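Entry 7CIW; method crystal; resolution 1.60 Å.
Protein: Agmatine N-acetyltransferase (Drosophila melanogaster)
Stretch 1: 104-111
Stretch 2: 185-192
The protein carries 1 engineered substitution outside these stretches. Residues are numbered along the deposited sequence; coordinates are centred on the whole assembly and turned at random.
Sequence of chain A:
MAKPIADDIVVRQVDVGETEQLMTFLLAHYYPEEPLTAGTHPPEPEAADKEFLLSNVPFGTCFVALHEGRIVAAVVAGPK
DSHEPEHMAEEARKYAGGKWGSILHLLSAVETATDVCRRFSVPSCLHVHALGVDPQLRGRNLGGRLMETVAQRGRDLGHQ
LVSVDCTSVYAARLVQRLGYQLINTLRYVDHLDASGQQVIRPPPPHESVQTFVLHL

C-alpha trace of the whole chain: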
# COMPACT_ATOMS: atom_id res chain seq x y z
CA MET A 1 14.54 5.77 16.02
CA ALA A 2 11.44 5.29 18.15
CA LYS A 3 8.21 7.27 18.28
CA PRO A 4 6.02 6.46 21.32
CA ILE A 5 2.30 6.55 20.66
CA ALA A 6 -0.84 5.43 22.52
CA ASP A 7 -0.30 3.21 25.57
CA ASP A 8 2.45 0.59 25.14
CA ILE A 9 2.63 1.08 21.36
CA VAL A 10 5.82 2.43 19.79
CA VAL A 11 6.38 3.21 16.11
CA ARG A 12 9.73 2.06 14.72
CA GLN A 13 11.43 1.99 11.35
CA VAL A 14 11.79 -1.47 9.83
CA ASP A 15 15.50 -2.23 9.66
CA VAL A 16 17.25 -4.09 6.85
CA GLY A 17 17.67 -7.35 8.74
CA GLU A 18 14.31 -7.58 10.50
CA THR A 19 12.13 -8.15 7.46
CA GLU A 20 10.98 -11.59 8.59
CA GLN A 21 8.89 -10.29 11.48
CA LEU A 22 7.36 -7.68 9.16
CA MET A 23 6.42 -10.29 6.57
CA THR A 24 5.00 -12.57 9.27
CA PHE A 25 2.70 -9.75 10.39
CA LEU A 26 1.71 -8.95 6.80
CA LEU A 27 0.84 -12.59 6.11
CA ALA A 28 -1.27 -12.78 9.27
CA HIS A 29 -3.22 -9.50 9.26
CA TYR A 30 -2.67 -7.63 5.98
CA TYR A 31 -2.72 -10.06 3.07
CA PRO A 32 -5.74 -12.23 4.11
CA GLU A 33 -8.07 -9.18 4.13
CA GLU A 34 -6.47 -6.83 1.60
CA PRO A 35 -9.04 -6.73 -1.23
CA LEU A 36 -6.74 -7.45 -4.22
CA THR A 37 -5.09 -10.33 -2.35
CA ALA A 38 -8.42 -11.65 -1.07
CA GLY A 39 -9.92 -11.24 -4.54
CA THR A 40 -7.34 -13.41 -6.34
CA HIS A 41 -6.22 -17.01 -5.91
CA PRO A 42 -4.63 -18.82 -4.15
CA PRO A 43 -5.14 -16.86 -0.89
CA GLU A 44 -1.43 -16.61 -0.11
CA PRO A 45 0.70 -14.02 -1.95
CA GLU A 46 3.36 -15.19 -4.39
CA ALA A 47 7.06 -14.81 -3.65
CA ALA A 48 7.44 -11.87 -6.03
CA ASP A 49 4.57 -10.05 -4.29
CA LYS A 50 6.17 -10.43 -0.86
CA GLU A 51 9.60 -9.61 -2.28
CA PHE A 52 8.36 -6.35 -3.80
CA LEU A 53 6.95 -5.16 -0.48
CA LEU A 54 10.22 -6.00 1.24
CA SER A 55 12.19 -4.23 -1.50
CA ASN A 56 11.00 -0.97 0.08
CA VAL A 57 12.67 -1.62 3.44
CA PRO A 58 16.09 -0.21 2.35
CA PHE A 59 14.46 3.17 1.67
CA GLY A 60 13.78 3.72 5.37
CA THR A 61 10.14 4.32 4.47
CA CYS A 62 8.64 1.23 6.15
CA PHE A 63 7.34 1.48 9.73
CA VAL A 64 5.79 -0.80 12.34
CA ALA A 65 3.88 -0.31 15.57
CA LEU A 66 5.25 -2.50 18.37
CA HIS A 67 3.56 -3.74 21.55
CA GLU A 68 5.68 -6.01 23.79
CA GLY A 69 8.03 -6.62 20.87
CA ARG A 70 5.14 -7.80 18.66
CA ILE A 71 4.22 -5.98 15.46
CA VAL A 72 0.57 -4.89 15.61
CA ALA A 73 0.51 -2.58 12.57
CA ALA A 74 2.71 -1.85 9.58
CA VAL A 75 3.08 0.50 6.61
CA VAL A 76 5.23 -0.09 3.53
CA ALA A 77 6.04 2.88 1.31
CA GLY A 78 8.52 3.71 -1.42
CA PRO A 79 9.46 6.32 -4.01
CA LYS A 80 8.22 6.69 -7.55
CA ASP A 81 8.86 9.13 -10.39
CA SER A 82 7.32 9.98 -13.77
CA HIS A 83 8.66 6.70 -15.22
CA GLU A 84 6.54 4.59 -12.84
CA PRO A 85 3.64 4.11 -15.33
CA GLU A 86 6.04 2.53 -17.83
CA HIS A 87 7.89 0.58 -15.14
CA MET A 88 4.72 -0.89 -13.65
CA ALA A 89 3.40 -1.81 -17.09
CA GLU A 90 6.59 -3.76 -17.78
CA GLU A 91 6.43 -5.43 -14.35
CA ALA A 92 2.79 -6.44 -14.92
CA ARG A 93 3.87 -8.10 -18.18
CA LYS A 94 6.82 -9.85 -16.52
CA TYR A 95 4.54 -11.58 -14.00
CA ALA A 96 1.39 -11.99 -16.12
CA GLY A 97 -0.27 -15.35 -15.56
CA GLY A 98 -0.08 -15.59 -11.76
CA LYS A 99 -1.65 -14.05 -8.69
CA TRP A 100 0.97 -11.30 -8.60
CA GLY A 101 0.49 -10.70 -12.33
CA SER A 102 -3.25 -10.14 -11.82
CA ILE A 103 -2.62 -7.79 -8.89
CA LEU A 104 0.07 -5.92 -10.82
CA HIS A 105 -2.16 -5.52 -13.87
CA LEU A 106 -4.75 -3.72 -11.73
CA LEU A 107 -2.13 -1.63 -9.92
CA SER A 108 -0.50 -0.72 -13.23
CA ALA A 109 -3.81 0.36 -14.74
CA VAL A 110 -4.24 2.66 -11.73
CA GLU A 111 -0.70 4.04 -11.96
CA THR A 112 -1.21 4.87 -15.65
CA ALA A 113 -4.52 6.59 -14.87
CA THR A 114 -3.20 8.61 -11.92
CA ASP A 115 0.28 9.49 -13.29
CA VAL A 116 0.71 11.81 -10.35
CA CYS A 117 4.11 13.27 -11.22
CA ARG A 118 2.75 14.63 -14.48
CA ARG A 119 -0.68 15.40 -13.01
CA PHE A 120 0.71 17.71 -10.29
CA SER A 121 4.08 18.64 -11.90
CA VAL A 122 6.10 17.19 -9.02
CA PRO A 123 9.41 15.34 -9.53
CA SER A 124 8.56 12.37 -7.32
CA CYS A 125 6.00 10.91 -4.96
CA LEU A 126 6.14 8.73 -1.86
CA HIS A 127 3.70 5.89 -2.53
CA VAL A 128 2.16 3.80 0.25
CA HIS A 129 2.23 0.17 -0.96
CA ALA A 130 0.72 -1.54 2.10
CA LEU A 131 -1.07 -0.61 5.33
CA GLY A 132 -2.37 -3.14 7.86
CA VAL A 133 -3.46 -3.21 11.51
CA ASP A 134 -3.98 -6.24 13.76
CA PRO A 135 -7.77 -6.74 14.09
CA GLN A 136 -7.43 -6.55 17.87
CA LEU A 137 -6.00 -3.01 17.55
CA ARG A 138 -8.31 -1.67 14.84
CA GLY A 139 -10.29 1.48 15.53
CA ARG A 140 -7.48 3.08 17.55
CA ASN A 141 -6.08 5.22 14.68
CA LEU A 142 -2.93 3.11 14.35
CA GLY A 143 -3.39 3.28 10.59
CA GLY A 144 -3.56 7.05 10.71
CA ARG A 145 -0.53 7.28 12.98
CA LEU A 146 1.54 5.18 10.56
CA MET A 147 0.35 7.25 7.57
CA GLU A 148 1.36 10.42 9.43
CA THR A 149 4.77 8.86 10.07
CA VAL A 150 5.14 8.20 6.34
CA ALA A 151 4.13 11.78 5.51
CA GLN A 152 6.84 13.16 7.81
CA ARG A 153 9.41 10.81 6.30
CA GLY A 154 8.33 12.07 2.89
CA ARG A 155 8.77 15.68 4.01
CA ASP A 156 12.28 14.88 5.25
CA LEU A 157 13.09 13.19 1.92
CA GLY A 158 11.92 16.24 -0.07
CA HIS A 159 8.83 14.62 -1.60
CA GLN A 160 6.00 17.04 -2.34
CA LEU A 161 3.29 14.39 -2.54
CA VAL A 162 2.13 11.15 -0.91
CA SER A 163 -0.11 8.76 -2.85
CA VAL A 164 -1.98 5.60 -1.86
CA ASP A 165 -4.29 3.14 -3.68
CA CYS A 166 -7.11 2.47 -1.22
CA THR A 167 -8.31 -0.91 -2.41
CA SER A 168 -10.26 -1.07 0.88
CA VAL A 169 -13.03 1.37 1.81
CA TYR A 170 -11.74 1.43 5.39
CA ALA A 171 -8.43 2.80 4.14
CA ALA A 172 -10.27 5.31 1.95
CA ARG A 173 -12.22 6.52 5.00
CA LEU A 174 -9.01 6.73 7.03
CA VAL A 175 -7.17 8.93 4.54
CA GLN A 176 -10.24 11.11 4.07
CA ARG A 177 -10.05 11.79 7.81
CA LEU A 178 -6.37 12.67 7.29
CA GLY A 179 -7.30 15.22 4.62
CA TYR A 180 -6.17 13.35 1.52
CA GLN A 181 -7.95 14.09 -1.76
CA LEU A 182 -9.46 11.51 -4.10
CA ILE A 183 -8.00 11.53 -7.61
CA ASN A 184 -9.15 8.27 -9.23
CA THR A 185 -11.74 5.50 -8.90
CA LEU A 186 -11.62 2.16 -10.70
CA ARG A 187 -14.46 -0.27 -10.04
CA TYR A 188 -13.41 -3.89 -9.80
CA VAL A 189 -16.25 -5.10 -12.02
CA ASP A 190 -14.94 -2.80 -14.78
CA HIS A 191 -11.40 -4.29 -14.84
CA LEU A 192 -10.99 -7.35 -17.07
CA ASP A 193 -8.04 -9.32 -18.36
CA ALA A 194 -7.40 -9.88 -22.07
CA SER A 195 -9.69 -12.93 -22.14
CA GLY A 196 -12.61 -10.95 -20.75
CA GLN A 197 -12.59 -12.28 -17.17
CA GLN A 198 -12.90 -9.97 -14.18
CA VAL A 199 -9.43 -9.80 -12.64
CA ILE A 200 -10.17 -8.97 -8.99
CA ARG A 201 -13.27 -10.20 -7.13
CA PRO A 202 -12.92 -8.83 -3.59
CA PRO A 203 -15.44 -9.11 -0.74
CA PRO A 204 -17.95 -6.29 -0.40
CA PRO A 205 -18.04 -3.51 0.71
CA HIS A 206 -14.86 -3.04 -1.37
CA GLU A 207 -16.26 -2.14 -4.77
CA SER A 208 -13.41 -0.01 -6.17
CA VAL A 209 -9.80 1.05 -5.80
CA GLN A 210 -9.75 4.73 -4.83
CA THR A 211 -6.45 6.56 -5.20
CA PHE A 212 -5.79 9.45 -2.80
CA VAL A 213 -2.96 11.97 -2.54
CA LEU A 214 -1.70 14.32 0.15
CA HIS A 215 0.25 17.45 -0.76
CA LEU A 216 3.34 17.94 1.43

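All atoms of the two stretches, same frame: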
# COMPACT_ATOMS: atom_id res chain seq x y z
N LEU A 104 -0.71 -6.95 -10.15
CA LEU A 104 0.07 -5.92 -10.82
C LEU A 104 -0.67 -5.32 -12.01
O LEU A 104 -0.53 -4.12 -12.28
CB LEU A 104 1.41 -6.47 -11.29
CG LEU A 104 2.54 -6.39 -10.27
CD1 LEU A 104 3.76 -7.12 -10.82
CD2 LEU A 104 2.88 -4.95 -9.93
N HIS A 105 -1.46 -6.12 -12.73
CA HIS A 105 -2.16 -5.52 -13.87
C HIS A 105 -3.19 -4.50 -13.41
O HIS A 105 -3.35 -3.45 -14.04
CB HIS A 105 -2.79 -6.61 -14.73
CG HIS A 105 -1.89 -7.10 -15.82
ND1 HIS A 105 -1.06 -8.20 -15.67
CD2 HIS A 105 -1.65 -6.63 -17.07
CE1 HIS A 105 -0.38 -8.39 -16.79
NE2 HIS A 105 -0.72 -7.45 -17.65
N LEU A 106 -3.86 -4.74 -12.27
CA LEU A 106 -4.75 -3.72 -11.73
C LEU A 106 -3.95 -2.51 -11.24
O LEU A 106 -4.27 -1.36 -11.58
CB LEU A 106 -5.62 -4.28 -10.61
CG LEU A 106 -6.58 -3.22 -10.06
CD1 LEU A 106 -8.00 -3.75 -9.98
CD2 LEU A 106 -6.14 -2.61 -8.72
N LEU A 107 -2.91 -2.75 -10.45
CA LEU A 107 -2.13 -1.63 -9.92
C LEU A 107 -1.51 -0.80 -11.03
O LEU A 107 -1.38 0.43 -10.92
CB LEU A 107 -1.06 -2.16 -8.96
CG LEU A 107 -1.61 -2.72 -7.65
CD1 LEU A 107 -0.48 -3.31 -6.81
CD2 LEU A 107 -2.35 -1.65 -6.87
N SER A 108 -1.10 -1.45 -12.12
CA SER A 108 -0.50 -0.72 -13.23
C SER A 108 -1.53 0.10 -13.97
O SER A 108 -1.25 1.23 -14.39
CB SER A 108 0.21 -1.70 -14.17
OG SER A 108 0.66 -1.07 -15.36
N ALA A 109 -2.74 -0.45 -14.16
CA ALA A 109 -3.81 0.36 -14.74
C ALA A 109 -4.05 1.62 -13.92
O ALA A 109 -4.24 2.70 -14.49
CB ALA A 109 -5.10 -0.46 -14.86
N VAL A 110 -4.02 1.50 -12.59
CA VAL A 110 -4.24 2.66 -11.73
C VAL A 110 -3.08 3.65 -11.82
O VAL A 110 -3.29 4.87 -11.84
CB VAL A 110 -4.47 2.18 -10.29
CG1 VAL A 110 -4.51 3.35 -9.34
CG2 VAL A 110 -5.76 1.34 -10.21
N GLU A 111 -1.85 3.15 -11.87
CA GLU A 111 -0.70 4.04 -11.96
C GLU A 111 -0.73 4.83 -13.27
O GLU A 111 -0.43 6.02 -13.30
CB GLU A 111 0.60 3.25 -11.83
CG GLU A 111 1.87 4.05 -12.10
CD GLU A 111 2.18 5.02 -10.97
OE1 GLU A 111 1.91 4.66 -9.81
OE2 GLU A 111 2.65 6.15 -11.25
N THR A 185 -10.94 6.63 -9.32
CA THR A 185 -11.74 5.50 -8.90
C THR A 185 -11.80 4.50 -10.04
O THR A 185 -12.11 4.86 -11.18
CB THR A 185 -13.16 5.93 -8.50
OG1 THR A 185 -13.10 6.94 -7.49
CG2 THR A 185 -13.97 4.74 -8.00
N LEU A 186 -11.48 3.25 -9.74
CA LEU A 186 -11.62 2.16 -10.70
C LEU A 186 -12.43 1.06 -10.05
O LEU A 186 -11.98 0.47 -9.06
CB LEU A 186 -10.25 1.65 -11.16
CG LEU A 186 -10.22 0.41 -12.06
CD1 LEU A 186 -11.11 0.60 -13.26
CD2 LEU A 186 -8.76 0.14 -12.47
N ARG A 187 -13.62 0.78 -10.59
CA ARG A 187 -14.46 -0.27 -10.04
C ARG A 187 -13.96 -1.64 -10.46
O ARG A 187 -13.58 -1.85 -11.61
CB ARG A 187 -15.91 -0.10 -10.51
CG ARG A 187 -16.53 1.21 -10.09
CD ARG A 187 -18.04 1.18 -10.36
NE ARG A 187 -18.79 1.08 -9.11
CZ ARG A 187 -19.35 -0.04 -8.65
NH1 ARG A 187 -19.24 -1.17 -9.33
NH2 ARG A 187 -20.01 -0.03 -7.50
N TYR A 188 -13.98 -2.58 -9.52
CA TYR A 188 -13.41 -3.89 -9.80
C TYR A 188 -14.17 -4.62 -10.89
O TYR A 188 -13.56 -5.34 -11.68
CB TYR A 188 -13.37 -4.75 -8.53
CG TYR A 188 -12.47 -4.17 -7.47
CD1 TYR A 188 -11.13 -3.95 -7.72
CD2 TYR A 188 -12.97 -3.82 -6.23
CE1 TYR A 188 -10.30 -3.41 -6.77
CE2 TYR A 188 -12.14 -3.28 -5.26
CZ TYR A 188 -10.81 -3.08 -5.54
OH TYR A 188 -9.98 -2.54 -4.58
N VAL A 189 -15.49 -4.43 -10.97
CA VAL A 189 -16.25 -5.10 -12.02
C VAL A 189 -15.89 -4.59 -13.41
O VAL A 189 -16.18 -5.26 -14.41
CB VAL A 189 -17.77 -4.95 -11.82
CG1 VAL A 189 -18.21 -5.64 -10.55
CG2 VAL A 189 -18.17 -3.48 -11.80
N ASP A 190 -15.30 -3.40 -13.51
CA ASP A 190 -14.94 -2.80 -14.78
C ASP A 190 -13.56 -3.22 -15.28
O ASP A 190 -13.19 -2.85 -16.40
CB ASP A 190 -14.96 -1.26 -14.68
CG ASP A 190 -16.35 -0.70 -14.44
OD1 ASP A 190 -17.35 -1.38 -14.76
OD2 ASP A 190 -16.44 0.45 -13.94
N HIS A 191 -12.78 -3.96 -14.48
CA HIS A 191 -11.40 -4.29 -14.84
C HIS A 191 -11.30 -5.75 -15.25
O HIS A 191 -11.38 -6.65 -14.40
CB HIS A 191 -10.43 -3.97 -13.70
CG HIS A 191 -9.00 -4.15 -14.09
ND1 HIS A 191 -8.33 -3.25 -14.88
CD2 HIS A 191 -8.13 -5.15 -13.84
CE1 HIS A 191 -7.10 -3.68 -15.09
NE2 HIS A 191 -6.95 -4.83 -14.47
N LEU A 192 -11.10 -6.00 -16.54
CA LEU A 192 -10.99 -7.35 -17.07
C LEU A 192 -9.57 -7.66 -17.52
O LEU A 192 -8.76 -6.75 -17.73
CB LEU A 192 -11.93 -7.54 -18.27
CG LEU A 192 -13.34 -7.02 -18.11
CD1 LEU A 192 -14.10 -7.27 -19.40
CD2 LEU A 192 -14.00 -7.73 -16.94

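A histidine ring lies against a helix without forming a single hydrogen bond to it. His 191 has its CA-to-CB bond directed toward the helix, and its NE2 comes within 3.7 Å of Leu 106 CA and 3.9 Å of His 105 O, while its CE1 sits 3.8 Å from Ala 109 CB. The ring approaches obliquely and gives no hydrogen bond across the contact, so what it contributes here is packing.

The example illustrates how a helix and a strand-to-3-10 segment can meet through packing, with no hydrogen bond between them. Residues 104-111 are helical throughout, with i to i+4 bonds running through the stretch, such as Ala 109 N to His 105 O (3.1 Å). The partner leaves a strand at Arg 187, passes through a short 3-10 segment and emerges at His 191, whose N bonds to Tyr 188 O at 3.2 Å. Flanking this turn, Leu 186 and His 191 both direct their CA-to-CB bonds toward the helix.

The remaining side-chain contacts are apolar. Leu 106 CD1 meets the edge of the Tyr 188 ring, 3.9 Å from Tyr 188 CD1; the tyrosine OH is satisfied elsewhere in the structure. One turn further along, Leu 186 CD2 lies 3.9 Å from Val 110 CG2 and 4.4 Å from Ala 109 CB. Ala 109 CB touches both Leu 186 and His 191, and the interface buries 277 Å².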